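Local coordinates for Low molecular weight phosphotyrosine phosphatase family protein (Streptococcus pyogenes, PDB 5GOT), which probably removes phosphate from phosphotyrosine in proteins, as a low molecular weight protein tyrosine phosphatase of the bacterium Streptococcus pyogenes, at residues Gln52-Thr57 with Asp121-Tyr126; Gly112-Trp117 with Tyr126-Lys131. All coordinates share one frame; numbering follows the deposited sequence.

Contact 1: Gln52-Thr57 with Asp121-Tyr126; sequences QSILKT and DFEETY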
loop_
_atom_site.group_PDB
_atom_site.type_symbol
_atom_site.label_atom_id
_atom_site.label_comp_id
_atom_site.label_asym_id
_atom_site.label_seq_id
_atom_site.Cartn_x
_atom_site.Cartn_y
_atom_site.Cartn_z
ATOM N N GLN A 52 12.046 5.075 4.224
ATOM C CA GLN A 52 13.180 5.220 3.313
ATOM C C GLN A 52 14.359 4.373 3.775
ATOM O O GLN A 52 14.951 3.621 2.987
ATOM C CB GLN A 52 13.580 6.697 3.200
ATOM C CG GLN A 52 12.531 7.573 2.522
ATOM C CD GLN A 52 13.140 8.811 1.882
ATOM O OE1 GLN A 52 14.146 8.731 1.184
ATOM N NE2 GLN A 52 12.529 9.955 2.118
ATOM N N SER A 53 14.704 4.469 5.060
ATOM C CA SER A 53 15.825 3.699 5.592
ATOM C C SER A 53 15.605 2.204 5.413
ATOM O O SER A 53 16.520 1.471 5.012
ATOM C CB SER A 53 16.028 4.032 7.067
ATOM O OG SER A 53 17.042 3.214 7.618
ATOM N N ILE A 54 14.397 1.729 5.711
ATOM C CA ILE A 54 14.099 0.314 5.538
ATOM C C ILE A 54 14.293 -0.102 4.086
ATOM O O ILE A 54 14.923 -1.129 3.799
ATOM C CB ILE A 54 12.675 0.008 6.038
ATOM C CG1 ILE A 54 12.761 -0.537 7.455
ATOM C CG2 ILE A 54 11.961 -0.951 5.113
ATOM C CD1 ILE A 54 13.543 -1.834 7.560
ATOM N N LEU A 55 13.765 0.692 3.144
ATOM C CA LEU A 55 13.828 0.299 1.739
ATOM C C LEU A 55 15.269 0.284 1.238
ATOM O O LEU A 55 15.658 -0.605 0.467
ATOM C CB LEU A 55 12.958 1.229 0.882
ATOM C CG LEU A 55 11.432 1.277 1.120
ATOM C CD1 LEU A 55 10.803 2.422 0.348
ATOM C CD2 LEU A 55 10.735 -0.036 0.762
ATOM N N LYS A 56 16.079 1.256 1.667
ATOM C CA LYS A 56 17.490 1.253 1.292
ATOM C C LYS A 56 18.190 0.019 1.846
ATOM O O LYS A 56 18.940 -0.655 1.131
ATOM C CB LYS A 56 18.173 2.528 1.788
ATOM C CG LYS A 56 17.737 3.823 1.102
ATOM C CD LYS A 56 18.739 4.939 1.440
ATOM C CE LYS A 56 18.247 6.327 1.072
ATOM N NZ LYS A 56 18.217 7.241 2.255
ATOM N N THR A 57 17.934 -0.301 3.121
ATOM C CA THR A 57 18.586 -1.437 3.769
ATOM C C THR A 57 18.335 -2.732 3.011
ATOM O O THR A 57 19.234 -3.575 2.879
ATOM C CB THR A 57 18.093 -1.564 5.210
ATOM O OG1 THR A 57 18.533 -0.435 5.963
ATOM C CG2 THR A 57 18.615 -2.837 5.862
ATOM N N ASP A 121 9.064 0.762 14.957
ATOM C CA ASP A 121 9.760 -0.469 14.582
ATOM C C ASP A 121 9.511 -0.730 13.097
ATOM O O ASP A 121 8.634 -1.512 12.712
ATOM C CB ASP A 121 9.293 -1.617 15.451
ATOM C CG ASP A 121 10.105 -2.862 15.244
ATOM O OD1 ASP A 121 10.856 -2.935 14.249
ATOM O OD2 ASP A 121 9.992 -3.767 16.087
ATOM N N PHE A 122 10.308 -0.081 12.248
ATOM C CA PHE A 122 10.108 -0.224 10.810
ATOM C C PHE A 122 10.601 -1.567 10.286
ATOM O O PHE A 122 10.226 -1.959 9.178
ATOM C CB PHE A 122 10.788 0.922 10.066
ATOM C CG PHE A 122 10.094 2.237 10.259
ATOM C CD1 PHE A 122 10.324 2.991 11.399
ATOM C CD2 PHE A 122 9.180 2.697 9.320
ATOM C CE1 PHE A 122 9.672 4.205 11.582
ATOM C CE2 PHE A 122 8.523 3.904 9.501
ATOM C CZ PHE A 122 8.766 4.653 10.638
ATOM N N GLU A 123 11.428 -2.274 11.057
ATOM C CA GLU A 123 11.797 -3.641 10.703
ATOM C C GLU A 123 10.596 -4.575 10.789
ATOM O O GLU A 123 10.333 -5.346 9.860
ATOM C CB GLU A 123 12.922 -4.125 11.616
ATOM C CG GLU A 123 13.191 -5.619 11.537
ATOM C CD GLU A 123 13.791 -6.042 10.217
ATOM O OE1 GLU A 123 14.254 -5.166 9.464
ATOM O OE2 GLU A 123 13.804 -7.258 9.934
ATOM N N GLU A 124 9.865 -4.530 11.909
ATOM C CA GLU A 124 8.614 -5.279 12.025
ATOM C C GLU A 124 7.664 -4.930 10.888
ATOM O O GLU A 124 7.041 -5.816 10.290
ATOM C CB GLU A 124 7.944 -5.006 13.376
ATOM C CG GLU A 124 6.566 -5.710 13.544
ATOM C CD GLU A 124 5.916 -5.494 14.921
ATOM O OE1 GLU A 124 5.860 -4.339 15.412
ATOM O OE2 GLU A 124 5.451 -6.489 15.519
ATOM N N THR A 125 7.544 -3.632 10.582
ATOM C CA THR A 125 6.683 -3.184 9.490
ATOM C C THR A 125 7.111 -3.815 8.176
ATOM O O THR A 125 6.282 -4.329 7.412
ATOM C CB THR A 125 6.721 -1.652 9.368
ATOM O OG1 THR A 125 6.381 -1.053 10.624
ATOM C CG2 THR A 125 5.741 -1.169 8.297
ATOM N N TYR A 126 8.410 -3.776 7.892
ATOM C CA TYR A 126 8.893 -4.321 6.634
ATOM C C TYR A 126 8.567 -5.802 6.526
ATOM O O TYR A 126 8.053 -6.257 5.499
ATOM C CB TYR A 126 10.397 -4.088 6.490
ATOM C CG TYR A 126 10.967 -4.816 5.301
ATOM C CD1 TYR A 126 10.791 -4.327 4.020
ATOM C CD2 TYR A 126 11.655 -6.014 5.460
ATOM C CE1 TYR A 126 11.282 -5.007 2.925
ATOM C CE2 TYR A 126 12.155 -6.696 4.363
ATOM C CZ TYR A 126 11.961 -6.185 3.103
ATOM O OH TYR A 126 12.459 -6.852 2.013
#

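Contact 2: Gly112-Trp117 with Tyr126-Lys131; sequences GVPDPW and YQLVRK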
loop_
_atom_site.group_PDB
_atom_site.type_symbol
_atom_site.label_atom_id
_atom_site.label_comp_id
_atom_site.label_asym_id
_atom_site.label_seq_id
_atom_site.Cartn_x
_atom_site.Cartn_y
_atom_site.Cartn_z
ATOM N N GLY A 112 -3.781 -6.828 11.075
ATOM C CA GLY A 112 -3.301 -5.524 10.664
ATOM C C GLY A 112 -1.784 -5.440 10.685
ATOM O O GLY A 112 -1.076 -6.387 11.026
ATOM N N VAL A 113 -1.298 -4.276 10.280
ATOM C CA VAL A 113 0.127 -3.960 10.300
ATOM C C VAL A 113 0.356 -2.942 11.412
ATOM O O VAL A 113 -0.237 -1.856 11.374
ATOM C CB VAL A 113 0.599 -3.420 8.942
ATOM C CG1 VAL A 113 2.053 -3.044 9.005
ATOM C CG2 VAL A 113 0.379 -4.465 7.863
ATOM N N PRO A 114 1.161 -3.257 12.426
ATOM C CA PRO A 114 1.429 -2.281 13.489
ATOM C C PRO A 114 1.915 -0.963 12.900
ATOM O O PRO A 114 2.654 -0.934 11.915
ATOM C CB PRO A 114 2.509 -2.961 14.336
ATOM C CG PRO A 114 2.322 -4.426 14.067
ATOM C CD PRO A 114 1.888 -4.520 12.634
ATOM N N ASP A 115 1.439 0.121 13.476
ATOM C CA ASP A 115 1.679 1.469 12.995
ATOM C C ASP A 115 3.026 1.950 13.522
ATOM O O ASP A 115 3.162 2.224 14.723
ATOM C CB ASP A 115 0.538 2.382 13.445
ATOM C CG ASP A 115 0.612 3.761 12.829
ATOM O OD1 ASP A 115 1.591 4.058 12.111
ATOM O OD2 ASP A 115 -0.314 4.559 13.077
ATOM N N PRO A 116 4.048 2.067 12.668
ATOM C CA PRO A 116 5.363 2.488 13.169
ATOM C C PRO A 116 5.428 3.967 13.495
ATOM O O PRO A 116 6.450 4.420 14.025
ATOM C CB PRO A 116 6.300 2.145 12.009
ATOM C CG PRO A 116 5.445 2.414 10.800
ATOM C CD PRO A 116 4.038 1.954 11.197
ATOM N N TRP A 117 4.381 4.732 13.178
ATOM C CA TRP A 117 4.254 6.056 13.772
ATOM C C TRP A 117 4.218 5.965 15.291
ATOM O O TRP A 117 4.621 6.912 15.980
ATOM C CB TRP A 117 3.005 6.772 13.247
ATOM C CG TRP A 117 2.884 8.206 13.747
ATOM C CD1 TRP A 117 2.166 8.648 14.826
ATOM C CD2 TRP A 117 3.512 9.358 13.185
ATOM N NE1 TRP A 117 2.310 10.002 14.967
ATOM C CE2 TRP A 117 3.128 10.467 13.970
ATOM C CE3 TRP A 117 4.359 9.565 12.087
ATOM C CZ2 TRP A 117 3.560 11.767 13.688
ATOM C CZ3 TRP A 117 4.784 10.853 11.810
ATOM C CH2 TRP A 117 4.389 11.937 12.612
ATOM N N TYR A 126 8.410 -3.776 7.892
ATOM C CA TYR A 126 8.893 -4.321 6.634
ATOM C C TYR A 126 8.567 -5.802 6.526
ATOM O O TYR A 126 8.053 -6.257 5.499
ATOM C CB TYR A 126 10.397 -4.088 6.490
ATOM C CG TYR A 126 10.967 -4.816 5.301
ATOM C CD1 TYR A 126 10.791 -4.327 4.020
ATOM C CD2 TYR A 126 11.655 -6.014 5.460
ATOM C CE1 TYR A 126 11.282 -5.007 2.925
ATOM C CE2 TYR A 126 12.155 -6.696 4.363
ATOM C CZ TYR A 126 11.961 -6.185 3.103
ATOM O OH TYR A 126 12.459 -6.852 2.013
ATOM N N GLN A 127 8.855 -6.574 7.579
ATOM C CA GLN A 127 8.621 -8.016 7.510
ATOM C C GLN A 127 7.146 -8.324 7.269
ATOM O O GLN A 127 6.813 -9.222 6.488
ATOM C CB GLN A 127 9.104 -8.707 8.788
ATOM C CG GLN A 127 10.598 -8.548 9.097
ATOM C CD GLN A 127 11.502 -9.103 7.999
ATOM O OE1 GLN A 127 11.100 -9.967 7.212
ATOM N NE2 GLN A 127 12.733 -8.607 7.944
ATOM N N LEU A 128 6.245 -7.586 7.925
ATOM C CA LEU A 128 4.814 -7.844 7.738
ATOM C C LEU A 128 4.315 -7.352 6.387
ATOM O O LEU A 128 3.412 -7.963 5.795
ATOM C CB LEU A 128 4.023 -7.197 8.870
ATOM C CG LEU A 128 4.368 -7.870 10.192
ATOM C CD1 LEU A 128 3.830 -7.089 11.371
ATOM C CD2 LEU A 128 3.833 -9.296 10.185
ATOM N N VAL A 129 4.862 -6.238 5.896
ATOM C CA VAL A 129 4.471 -5.735 4.584
ATOM C C VAL A 129 4.965 -6.675 3.500
ATOM O O VAL A 129 4.268 -6.953 2.518
ATOM C CB VAL A 129 5.026 -4.315 4.394
ATOM C CG1 VAL A 129 5.032 -3.924 2.919
ATOM C CG2 VAL A 129 4.216 -3.348 5.208
ATOM N N ARG A 130 6.185 -7.175 3.677
ATOM C CA ARG A 130 6.803 -8.076 2.717
ATOM C C ARG A 130 6.023 -9.385 2.607
ATOM O O ARG A 130 5.797 -9.890 1.498
ATOM C CB ARG A 130 8.261 -8.305 3.142
ATOM C CG ARG A 130 9.015 -9.430 2.443
ATOM C CD ARG A 130 9.461 -8.964 1.103
ATOM N NE ARG A 130 9.883 -10.083 0.243
ATOM C CZ ARG A 130 10.312 -9.928 -1.010
ATOM N NH1 ARG A 130 10.664 -11.002 -1.703
ATOM N NH2 ARG A 130 10.393 -8.693 -1.545
ATOM N N LYS A 131 5.577 -9.935 3.745
ATOM C CA LYS A 131 4.763 -11.148 3.719
ATOM C C LYS A 131 3.367 -10.874 3.165
ATOM O O LYS A 131 2.831 -11.680 2.395
ATOM C CB LYS A 131 4.676 -11.752 5.124
ATOM C CG LYS A 131 6.022 -12.236 5.675
ATOM C CD LYS A 131 5.883 -13.091 6.948
ATOM C CE LYS A 131 5.474 -12.272 8.176
ATOM N NZ LYS A 131 5.364 -13.106 9.416
#

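Contact 1: Gln52-Thr57 with Asp121-Tyr126
Two helices of the low molecular weight phosphatase fold, an alpha/beta fold built on a four-stranded parallel sheet, meet here, and Ile54 is the side chain that joins them. Helix 49-57 lies against the first turn of helix 122-140; the axes of the short segments pass 9.9 Å apart at a signed crossing angle of -61°. The example illustrates how one branched residue can fill a helix crossing without any hydrogen bond across it. The CG1-CD1 arm of Ile54 runs along Phe122 to Glu123, and CG2 turns to Tyr126. Ile54 CG1 sits 3.4 Å from Phe122 O, while the same carbon lies 3.6 Å from Phe122 CB; the phenyl ring leads away towards His48 and Pro116. Ile54 CG2 comes obliquely to the Tyr126 ring, 3.7 Å from Tyr126 CD1, and also touches Tyr126 CB. Ile54 CD1 ends 3.9 Å from Glu123 OE1, a van der Waals touch by a methyl. The carboxylate's hydrogen bonds go to Tyr58 OH (from OE1) and Gln127 NE2 (from OE2). The chi1 of Ile54, -97°, departs from a staggered value, which may mean some torsional strain. Tyr126, with CG anti to its own N (chi1 172°), carries its ring obliquely past the isoleucine, where it also stacks on Tyr58. Met17 of helix 14-23 adds a further apolar wall to Ile54. The start of helix 122-140 is secured separately by its N-cap, Asp121, whose OD1 accepts a nearly straight bond from Glu124 N, 3.0 Å long, delivered from well above the carboxylate plane.

Contact 2: Gly112-Trp117 with Tyr126-Lys131
While Pro114 and Leu128 make the closest touch between loop and helix, the flat ring of Tyr126 starts out from its backbone away from the loop, with Arg130 CB over one face, 4.2 Å above the plane and offset toward the rim, and Gln127 NE2 in plane at its edge. Pro114 meets Leu128 CD1 through its CD and CG, the proline and leucine side chains crossing at about a right angle. Between Pro114 CD and Leu128 CD1 the gap is 3.5 Å, tighter than ordinary carbon contact. Leu128 reaches it with CG anti to its carbonyl carbon (chi1 -65°). Next to this close pair, Val113 CG1 and Val129 CG2 approach more loosely, at 4.4 Å, and Val129 rests in turn on Ala18 of helix 14-23. As a worked case, the contacts between these two segments are aliphatic; two of the loop's polar atoms, Val113 O and Asp115 OD1, are bonded on other sides. Val113 O accepts from Arg14 NH1, and Asp115 OD1 caps the short helix 116-119 through Trp117 N, 3.1 Å away, met from above the carboxylate plane. Arg14 closes a sequence consistent with the phosphate-binding P-loop of this family. Asp115-Pro116-Trp117 fits the Asp-Pro-aromatic loop of low molecular weight tyrosine phosphatases, which probably borders the active site here too.

Overall arrangement
Both contacts use helix 122-140, with Tyr126 common to their segments and their centres 9 Å apart. Contact 1 is a buried helix-helix crossing, while contact 2, partly buried, sets a loop of the probable active-site region against the next turn of the same helix. Neither has a hydrogen bond between its segments, yet they differ in composition: an isoleucine set against Phe122 CB and O, the Tyr126 ring and Glu123 in the first, proline, leucine and valines in the second. Each includes an aspartate N-cap, for different helices. They meet directly where Pro116 packs on Phe122 and Thr125, so segment 112-117 also covers the helix start used by contact 1.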